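PDB 2FJK: fructose-bisphosphate aldolase, which is a class II aldolase, a TIM-barrel protein that holds 1,3-dihydroxyacetonephosphate in a pocket at the C-terminal ends of its barrel strands. Local coordinates for residues A32-A37 with V44-S49; A76-H81 with I247-T252; T128-L133 with V206-S211. All blocks are in the same frame, centred on the assembly; numbering follows the deposited sequence.

How the contacts relate
All three contacts are buried, yet their chemistry changes with their place in the barrel. Contact 1 is purely apolar and lies between the wall and the surrounding helices, joining helix 27-38 to strand 44-47. Contacts 2 and 3 both lie inside the barrel, their centres about 6 Å apart, contact 2 with a lysine-histidine hydrogen bond and contact 3 with a carboxylate on valine methyls. K249 of contact 2 forms a salt bridge with E130 of contact 3, and both contacts touch 1,3-dihydroxyacetonephosphate. The sheet also ties them together: strand 44-47 of contact 1 neighbours strand 75-78 of contact 2, and strand 247-252 of contact 2 neighbours strand 205-207 of contact 3. Contacts 1 and 3 do not touch.

Contact 1. Residues A32-A37 with V44-S49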
loop_
_atom_site.group_PDB
_atom_site.type_symbol
_atom_site.label_atom_id
_atom_site.label_comp_id
_atom_site.label_asym_id
_atom_site.label_seq_id
_atom_site.Cartn_x
_atom_site.Cartn_y
_atom_site.Cartn_z
ATOM N N ALA A 32 12.896 12.405 9.691
ATOM C CA ALA A 32 13.733 12.770 10.835
ATOM C C ALA A 32 13.292 12.026 12.093
ATOM O O ALA A 32 14.113 11.437 12.805
ATOM C CB ALA A 32 13.677 14.277 11.073
ATOM N N ILE A 33 11.992 12.053 12.358
ATOM C CA ILE A 33 11.464 11.384 13.526
ATOM C C ILE A 33 11.736 9.885 13.515
ATOM O O ILE A 33 12.255 9.347 14.494
ATOM C CB ILE A 33 9.953 11.589 13.663
ATOM C CG1 ILE A 33 9.623 13.083 13.777
ATOM C CG2 ILE A 33 9.455 10.850 14.887
ATOM C CD1 ILE A 33 8.129 13.366 13.720
ATOM N N LEU A 34 11.368 9.218 12.419
ATOM C CA LEU A 34 11.556 7.774 12.285
ATOM C C LEU A 34 13.015 7.327 12.250
ATOM O O LEU A 34 13.353 6.256 12.760
ATOM C CB LEU A 34 10.842 7.249 11.036
ATOM C CG LEU A 34 9.310 7.209 11.092
ATOM C CD1 LEU A 34 8.768 6.566 9.830
ATOM C CD2 LEU A 34 8.859 6.437 12.317
ATOM N N GLU A 35 13.878 8.128 11.639
ATOM C CA GLU A 35 15.290 7.774 11.575
ATOM C C GLU A 35 15.859 7.876 12.983
ATOM O O GLU A 35 16.625 7.005 13.423
ATOM C CB GLU A 35 16.041 8.710 10.639
ATOM C CG GLU A 35 15.765 8.458 9.179
ATOM C CD GLU A 35 16.445 9.473 8.293
ATOM O OE1 GLU A 35 17.600 9.826 8.597
ATOM O OE2 GLU A 35 15.834 9.904 7.291
ATOM N N ALA A 36 15.478 8.943 13.685
ATOM C CA ALA A 36 15.925 9.142 15.056
ATOM C C ALA A 36 15.472 7.912 15.849
ATOM O O ALA A 36 16.193 7.418 16.711
ATOM C CB ALA A 36 15.300 10.411 15.636
ATOM N N ALA A 37 14.287 7.408 15.532
ATOM C CA ALA A 37 13.765 6.222 16.210
ATOM C C ALA A 37 14.580 4.959 15.875
ATOM O O ALA A 37 14.861 4.153 16.764
ATOM C CB ALA A 37 12.304 6.010 15.844
ATOM N N VAL A 44 8.359 4.801 19.110
ATOM C CA VAL A 44 8.017 6.191 18.829
ATOM C C VAL A 44 6.570 6.336 18.379
ATOM O O VAL A 44 5.960 5.387 17.887
ATOM C CB VAL A 44 8.944 6.786 17.729
ATOM C CG1 VAL A 44 8.635 6.154 16.381
ATOM C CG2 VAL A 44 8.781 8.309 17.659
ATOM N N ILE A 45 6.028 7.534 18.565
ATOM C CA ILE A 45 4.663 7.844 18.176
ATOM C C ILE A 45 4.660 8.995 17.180
ATOM O O ILE A 45 5.249 10.046 17.434
ATOM C CB ILE A 45 3.808 8.262 19.394
ATOM C CG1 ILE A 45 3.607 7.064 20.327
ATOM C CG2 ILE A 45 2.451 8.781 18.935
ATOM C CD1 ILE A 45 2.849 7.398 21.599
ATOM N N LEU A 46 4.018 8.788 16.036
ATOM C CA LEU A 46 3.907 9.845 15.037
ATOM C C LEU A 46 2.572 10.548 15.310
ATOM O O LEU A 46 1.499 9.948 15.199
ATOM C CB LEU A 46 3.947 9.253 13.625
ATOM C CG LEU A 46 5.297 8.633 13.250
ATOM C CD1 LEU A 46 5.300 8.191 11.801
ATOM C CD2 LEU A 46 6.376 9.663 13.458
ATOM N N ALA A 47 2.646 11.816 15.701
ATOM C CA ALA A 47 1.451 12.588 16.017
ATOM C C ALA A 47 1.055 13.531 14.896
ATOM O O ALA A 47 1.888 14.249 14.341
ATOM C CB ALA A 47 1.666 13.385 17.318
ATOM N N LEU A 48 -0.223 13.514 14.555
ATOM C CA LEU A 48 -0.720 14.393 13.524
ATOM C C LEU A 48 -1.940 15.159 14.011
ATOM O O LEU A 48 -2.986 14.577 14.252
ATOM C CB LEU A 48 -1.090 13.609 12.269
ATOM C CG LEU A 48 0.035 13.128 11.360
ATOM C CD1 LEU A 48 0.748 11.930 11.993
ATOM C CD2 LEU A 48 -0.562 12.751 10.012
ATOM N N SER A 49 -1.806 16.472 14.132
ATOM C CA SER A 49 -2.923 17.300 14.565
ATOM C C SER A 49 -3.926 17.317 13.423
ATOM O O SER A 49 -3.712 16.691 12.374
ATOM C CB SER A 49 -2.444 18.724 14.826
ATOM O OG SER A 49 -2.053 19.331 13.597
#
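This is apolar helix-on-strand packing, buried between the barrel wall and its outer layer, in which I33, L34 and A37 of helix 27-38 lie on V44 and L46 of strand 44-47. I33 presents CG2, the branch anti to its backbone N, to both strand residues: it meets L46 CD2 at 3.6 Å and V44 CG2 at 3.8 Å. The side chains of I33 and L46 slide past each other in opposite directions. L34 starts out less directly aimed, but its CD2 ends 4.0 Å from L46 CD1. One turn on from I33, the short A37 lets the backbones come closer, its CB resting 3.7 Å from V44 CG1. A chi1 of 70° places that CG1 between the backbone N and the carbonyl carbon of V44, against A37 and L34, while CG2 goes to I33.

Helix and strand run almost exactly antiparallel, at 176°, and the axes of 32-37 and 44-47 approach to 9.3 Å, as expected within a beta-alpha-beta unit of a TIM barrel; here the unit is strand 19-23, helix 27-38 and strand 44-47. F22 of strand 19-23 touches I33 and V44, while L67 and V64 of helix 50-68 continue the apolar layer past L34 and L46.

Contact 2. Residues A76-H81 with I247-T252; sequences AVHLDH and IAKINT. With 13P (1,3-dihydroxyacetonephosphate), chain E.
The carboxylate of D80 and the amide of N251 approach from opposite directions with their planes only 10° apart. D80 OD1 and N251 OD1 come within 3.6 Å, but two oxygens facing each other make no bond; the carboxylate instead accepts a hydrogen bond from O3 of 1,3-dihydroxyacetonephosphate, 3.1 Å from D80 OD1. That same OD1 lies 3.6 Å above one face of the H81 ring, offset toward its rim. From the other segment N251 lies against C3 and O3 of the ligand, at spacings too short in the model to rely on.

Deeper in the barrel, K249 reaches H78. The lysine's CG is anti to the backbone N (chi1 165°) and the rest of the chain is extended, which carries NZ across the interior to donate a 2.9 Å hydrogen bond to H78 ND1. The approach is oblique, with NZ 38° out of the ring plane. K249 NZ also forms a salt bridge with E130, so the buried ammonium is held by two partners.

H78 and K249 lie below the ligand pocket, to which D80, H81, N251 and T252 belong. Strands 19-23 and 44-47 lie between the two segments in the sheet: A21 and I45 both touch K249, A47 touches N251, and L9 of helix 6-14 also packs on the lysine.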
loop_
_atom_site.group_PDB
_atom_site.type_symbol
_atom_site.label_atom_id
_atom_site.label_comp_id
_atom_site.label_asym_id
_atom_site.label_seq_id
_atom_site.Cartn_x
_atom_site.Cartn_y
_atom_site.Cartn_z
ATOM N N ALA A 76 3.627 4.066 16.591
ATOM C CA ALA A 76 2.190 4.304 16.686
ATOM C C ALA A 76 1.881 5.606 15.956
ATOM O O ALA A 76 2.683 6.540 15.975
ATOM C CB ALA A 76 1.757 4.414 18.147
ATOM N N VAL A 77 0.722 5.655 15.308
ATOM C CA VAL A 77 0.280 6.845 14.591
ATOM C C VAL A 77 -0.980 7.375 15.307
ATOM O O VAL A 77 -2.050 6.772 15.212
ATOM C CB VAL A 77 -0.026 6.494 13.121
ATOM C CG1 VAL A 77 -0.541 7.717 12.376
ATOM C CG2 VAL A 77 1.249 5.941 12.448
ATOM N N HIS A 78 -0.830 8.487 16.038
ATOM C CA HIS A 78 -1.928 9.093 16.810
ATOM C C HIS A 78 -2.486 10.400 16.251
ATOM O O HIS A 78 -1.749 11.204 15.683
ATOM C CB HIS A 78 -1.482 9.369 18.252
ATOM C CG HIS A 78 -1.188 8.141 19.052
ATOM N ND1 HIS A 78 -1.351 8.092 20.420
ATOM C CD2 HIS A 78 -0.725 6.921 18.686
ATOM C CE1 HIS A 78 -1.006 6.895 20.862
ATOM N NE2 HIS A 78 -0.623 6.165 19.830
ATOM N N LEU A 79 -3.787 10.617 16.453
ATOM C CA LEU A 79 -4.465 11.824 15.985
ATOM C C LEU A 79 -4.053 13.074 16.776
ATOM O O LEU A 79 -3.612 14.052 16.194
ATOM C CB LEU A 79 -5.986 11.641 16.043
ATOM C CG LEU A 79 -6.864 12.900 15.926
ATOM C CD1 LEU A 79 -6.537 13.674 14.654
ATOM C CD2 LEU A 79 -8.335 12.492 15.937
ATOM N N ASP A 80 -4.193 13.067 18.093
ATOM C CA ASP A 80 -3.784 14.249 18.862
ATOM C C ASP A 80 -4.795 15.418 18.828
ATOM O O ASP A 80 -4.936 16.133 17.826
ATOM C CB ASP A 80 -2.407 14.732 18.366
ATOM C CG ASP A 80 -1.773 15.768 19.279
ATOM O OD1 ASP A 80 -1.743 15.535 20.506
ATOM O OD2 ASP A 80 -1.292 16.805 18.770
ATOM N N HIS A 81 -5.499 15.588 19.940
ATOM C CA HIS A 81 -6.475 16.655 20.095
ATOM C C HIS A 81 -7.509 16.707 18.975
ATOM O O HIS A 81 -7.679 17.742 18.324
ATOM C CB HIS A 81 -5.747 17.999 20.200
ATOM C CG HIS A 81 -4.836 18.096 21.385
ATOM N ND1 HIS A 81 -3.556 18.599 21.303
ATOM C CD2 HIS A 81 -5.019 17.744 22.679
ATOM C CE1 HIS A 81 -2.988 18.551 22.495
ATOM N NE2 HIS A 81 -3.854 18.036 23.347
ATOM N N ILE A 247 4.079 9.457 33.863
ATOM C CA ILE A 247 3.913 10.032 32.533
ATOM C C ILE A 247 4.623 9.078 31.578
ATOM O O ILE A 247 5.842 8.933 31.638
ATOM C CB ILE A 247 4.570 11.443 32.448
ATOM C CG1 ILE A 247 3.781 12.447 33.296
ATOM C CG2 ILE A 247 4.640 11.908 30.999
ATOM C CD1 ILE A 247 2.385 12.729 32.789
ATOM N N ALA A 248 3.858 8.423 30.711
ATOM C CA ALA A 248 4.418 7.458 29.764
ATOM C C ALA A 248 4.542 7.968 28.325
ATOM O O ALA A 248 5.301 7.404 27.522
ATOM C CB ALA A 248 3.587 6.178 29.787
ATOM N N LYS A 249 3.796 9.017 27.999
ATOM C CA LYS A 249 3.817 9.599 26.662
ATOM C C LYS A 249 4.012 11.107 26.732
ATOM O O LYS A 249 3.273 11.813 27.427
ATOM C CB LYS A 249 2.516 9.292 25.926
ATOM C CG LYS A 249 2.303 10.159 24.695
ATOM C CD LYS A 249 0.995 9.825 23.991
ATOM C CE LYS A 249 0.736 10.806 22.848
ATOM N NZ LYS A 249 -0.400 10.363 22.009
ATOM N N ILE A 250 5.004 11.595 25.996
ATOM C CA ILE A 250 5.319 13.011 25.993
ATOM C C ILE A 250 5.299 13.591 24.583
ATOM O O ILE A 250 6.017 13.132 23.689
ATOM C CB ILE A 250 6.697 13.245 26.623
ATOM C CG1 ILE A 250 6.793 12.463 27.934
ATOM C CG2 ILE A 250 6.900 14.717 26.897
ATOM C CD1 ILE A 250 8.155 12.495 28.562
ATOM N N ASN A 251 4.471 14.612 24.392
ATOM C CA ASN A 251 4.341 15.260 23.097
ATOM C C ASN A 251 5.313 16.421 22.911
ATOM O O ASN A 251 5.492 17.246 23.809
ATOM C CB ASN A 251 2.911 15.757 22.919
ATOM C CG ASN A 251 2.025 14.760 22.195
ATOM O OD1 ASN A 251 1.760 14.904 20.995
ATOM N ND2 ASN A 251 1.559 13.743 22.917
ATOM N N THR A 252 5.927 16.479 21.730
ATOM C CA THR A 252 6.878 17.540 21.375
ATOM C C THR A 252 6.563 18.051 19.975
ATOM O O THR A 252 6.541 17.275 19.018
ATOM C CB THR A 252 8.332 17.029 21.361
ATOM O OG1 THR A 252 8.631 16.423 22.616
ATOM C CG2 THR A 252 9.309 18.185 21.112
HETATM P P 13P E . 4.319 21.964 22.238
HETATM O O1P 13P E . 3.873 23.308 21.484
HETATM O O2P 13P E . 4.777 22.397 23.691
HETATM O O3P 13P E . 5.523 21.327 21.478
HETATM O O1 13P E . 3.066 20.960 22.266
HETATM C C1 13P E . 3.311 19.558 22.179
HETATM C C2 13P E . 1.995 18.901 22.513
HETATM O O2 13P E . 1.408 19.221 23.544
HETATM C C3 13P E . 1.387 17.848 21.587
HETATM O O3 13P E . 0.096 17.466 22.050
#

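Contact 3. Residues T128-L133 with V206-S211; sequences TVEAEL and VLHGAS. With 13P (1,3-dihydroxyacetonephosphate), chain E.
E130 and V206 meet on the inner side of the TIM barrel, from strands separated by strand 171-172, and the loop that follows V206 and L207, H208 to S211, forms part of the pocket for 1,3-dihydroxyacetonephosphate. The contact is carried by E130, which lies against V206 and reaches toward H208. A chi1 of -175° swings the glutamate's chain away from its own backbone N and sends the carboxylate straight inward, where it runs up against both methyls of V206: E130 CD is 3.6 Å from V206 CG2 and 3.7 Å from V206 CG1. The partner of OE1 is K249, which probably balances the buried charge.

The other oxygen, OE2, is modelled doubtfully close to the H208 ring. E130 OE2 and H208 NE2, 3.5 Å apart, are not bonded, the angle being too poor. NE2 instead has a weak hydrogen bond with D80. O3 of the ligand lies at the edge of this ring, though its spacing there is too short in the model to be trusted.

Further along the loop, S211 grips the phosphate. Its OG donates to the ligand's O3P at 2.6 Å, and S211 N makes a weak bond to O2P, 3.3 Å long with an N-H...O angle of 162°. S211 OG is also hydrogen-bonded to D255 N in helix 254-270.

A171 of strand 171-172 lies between the two segments, touching E130, V206 and H208, while M100 of strand 98-101 packs on E130 and H208 and helix 108-124 covers V129 and A131.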
loop_
_atom_site.group_PDB
_atom_site.type_symbol
_atom_site.label_atom_id
_atom_site.label_comp_id
_atom_site.label_asym_id
_atom_site.label_seq_id
_atom_site.Cartn_x
_atom_site.Cartn_y
_atom_site.Cartn_z
ATOM N N THR A 128 -6.758 2.400 19.724
ATOM C CA THR A 128 -6.794 2.890 21.100
ATOM C C THR A 128 -7.213 4.359 21.179
ATOM O O THR A 128 -7.165 5.098 20.193
ATOM C CB THR A 128 -5.438 2.727 21.815
ATOM O OG1 THR A 128 -4.405 3.339 21.037
ATOM C CG2 THR A 128 -5.132 1.250 22.037
ATOM N N VAL A 129 -7.613 4.780 22.369
ATOM C CA VAL A 129 -8.088 6.142 22.561
ATOM C C VAL A 129 -7.455 6.873 23.727
ATOM O O VAL A 129 -7.342 6.335 24.831
ATOM C CB VAL A 129 -9.612 6.152 22.779
ATOM C CG1 VAL A 129 -10.090 7.548 23.145
ATOM C CG2 VAL A 129 -10.305 5.675 21.527
ATOM N N GLU A 130 -7.031 8.104 23.468
ATOM C CA GLU A 130 -6.465 8.939 24.511
ATOM C C GLU A 130 -7.531 9.993 24.795
ATOM O O GLU A 130 -8.227 10.440 23.883
ATOM C CB GLU A 130 -5.188 9.643 24.042
ATOM C CG GLU A 130 -4.522 10.431 25.162
ATOM C CD GLU A 130 -3.325 11.241 24.702
ATOM O OE1 GLU A 130 -2.431 10.675 24.041
ATOM O OE2 GLU A 130 -3.276 12.448 25.016
ATOM N N ALA A 131 -7.671 10.377 26.052
ATOM C CA ALA A 131 -8.650 11.392 26.412
ATOM C C ALA A 131 -8.016 12.329 27.421
ATOM O O ALA A 131 -7.091 11.943 28.135
ATOM C CB ALA A 131 -9.886 10.738 27.002
ATOM N N GLU A 132 -8.493 13.564 27.480
ATOM C CA GLU A 132 -7.924 14.489 28.440
ATOM C C GLU A 132 -8.949 15.115 29.370
ATOM O O GLU A 132 -10.075 15.417 28.975
ATOM C CB GLU A 132 -7.111 15.577 27.724
ATOM C CG GLU A 132 -7.863 16.403 26.705
ATOM C CD GLU A 132 -6.919 17.228 25.829
ATOM O OE1 GLU A 132 -6.088 17.994 26.377
ATOM O OE2 GLU A 132 -7.010 17.103 24.587
ATOM N N LEU A 133 -8.537 15.278 30.621
ATOM C CA LEU A 133 -9.360 15.876 31.659
ATOM C C LEU A 133 -8.553 17.039 32.225
ATOM O O LEU A 133 -7.398 16.866 32.624
ATOM C CB LEU A 133 -9.641 14.854 32.758
ATOM C CG LEU A 133 -10.607 15.261 33.865
ATOM C CD1 LEU A 133 -11.974 15.663 33.273
ATOM C CD2 LEU A 133 -10.750 14.090 34.825
ATOM N N VAL A 206 -0.367 10.817 29.917
ATOM C CA VAL A 206 0.154 11.598 28.801
ATOM C C VAL A 206 0.385 13.069 29.116
ATOM O O VAL A 206 -0.463 13.731 29.718
ATOM C CB VAL A 206 -0.802 11.509 27.605
ATOM C CG1 VAL A 206 -0.142 12.101 26.362
ATOM C CG2 VAL A 206 -1.206 10.068 27.398
ATOM N N LEU A 207 1.531 13.579 28.678
ATOM C CA LEU A 207 1.894 14.967 28.918
ATOM C C LEU A 207 2.063 15.768 27.627
ATOM O O LEU A 207 3.006 15.548 26.875
ATOM C CB LEU A 207 3.199 15.018 29.717
ATOM C CG LEU A 207 3.651 16.371 30.262
ATOM C CD1 LEU A 207 2.610 16.882 31.250
ATOM C CD2 LEU A 207 5.005 16.221 30.941
ATOM N N HIS A 208 1.146 16.699 27.376
ATOM C CA HIS A 208 1.231 17.540 26.188
ATOM C C HIS A 208 1.894 18.863 26.521
ATOM O O HIS A 208 2.226 19.120 27.674
ATOM C CB HIS A 208 -0.155 17.799 25.591
ATOM C CG HIS A 208 -0.752 16.603 24.924
ATOM N ND1 HIS A 208 -1.467 15.646 25.611
ATOM C CD2 HIS A 208 -0.704 16.186 23.637
ATOM C CE1 HIS A 208 -1.836 14.693 24.774
ATOM N NE2 HIS A 208 -1.386 14.996 23.571
ATOM N N GLY A 209 2.083 19.695 25.498
ATOM C CA GLY A 209 2.710 20.990 25.684
ATOM C C GLY A 209 3.982 20.837 26.483
ATOM O O GLY A 209 4.270 21.638 27.376
ATOM N N ALA A 210 4.761 19.814 26.142
ATOM C CA ALA A 210 5.984 19.533 26.879
ATOM C C ALA A 210 7.299 19.945 26.240
ATOM O O ALA A 210 8.350 19.490 26.678
ATOM C CB ALA A 210 6.029 18.048 27.246
ATOM N N SER A 211 7.267 20.801 25.225
ATOM C CA SER A 211 8.517 21.232 24.604
ATOM C C SER A 211 9.438 21.901 25.635
ATOM O O SER A 211 8.974 22.462 26.625
ATOM C CB SER A 211 8.252 22.203 23.451
ATOM O OG SER A 211 8.033 21.512 22.231
HETATM P P 13P E . 4.319 21.964 22.238
HETATM O O1P 13P E . 3.873 23.308 21.484
HETATM O O2P 13P E . 4.777 22.397 23.691
HETATM O O3P 13P E . 5.523 21.327 21.478
HETATM O O1 13P E . 3.066 20.960 22.266
HETATM C C1 13P E . 3.311 19.558 22.179
HETATM C C2 13P E . 1.995 18.901 22.513
HETATM O O2 13P E . 1.408 19.221 23.544
HETATM C C3 13P E . 1.387 17.848 21.587
HETATM O O3 13P E . 0.096 17.466 22.050
#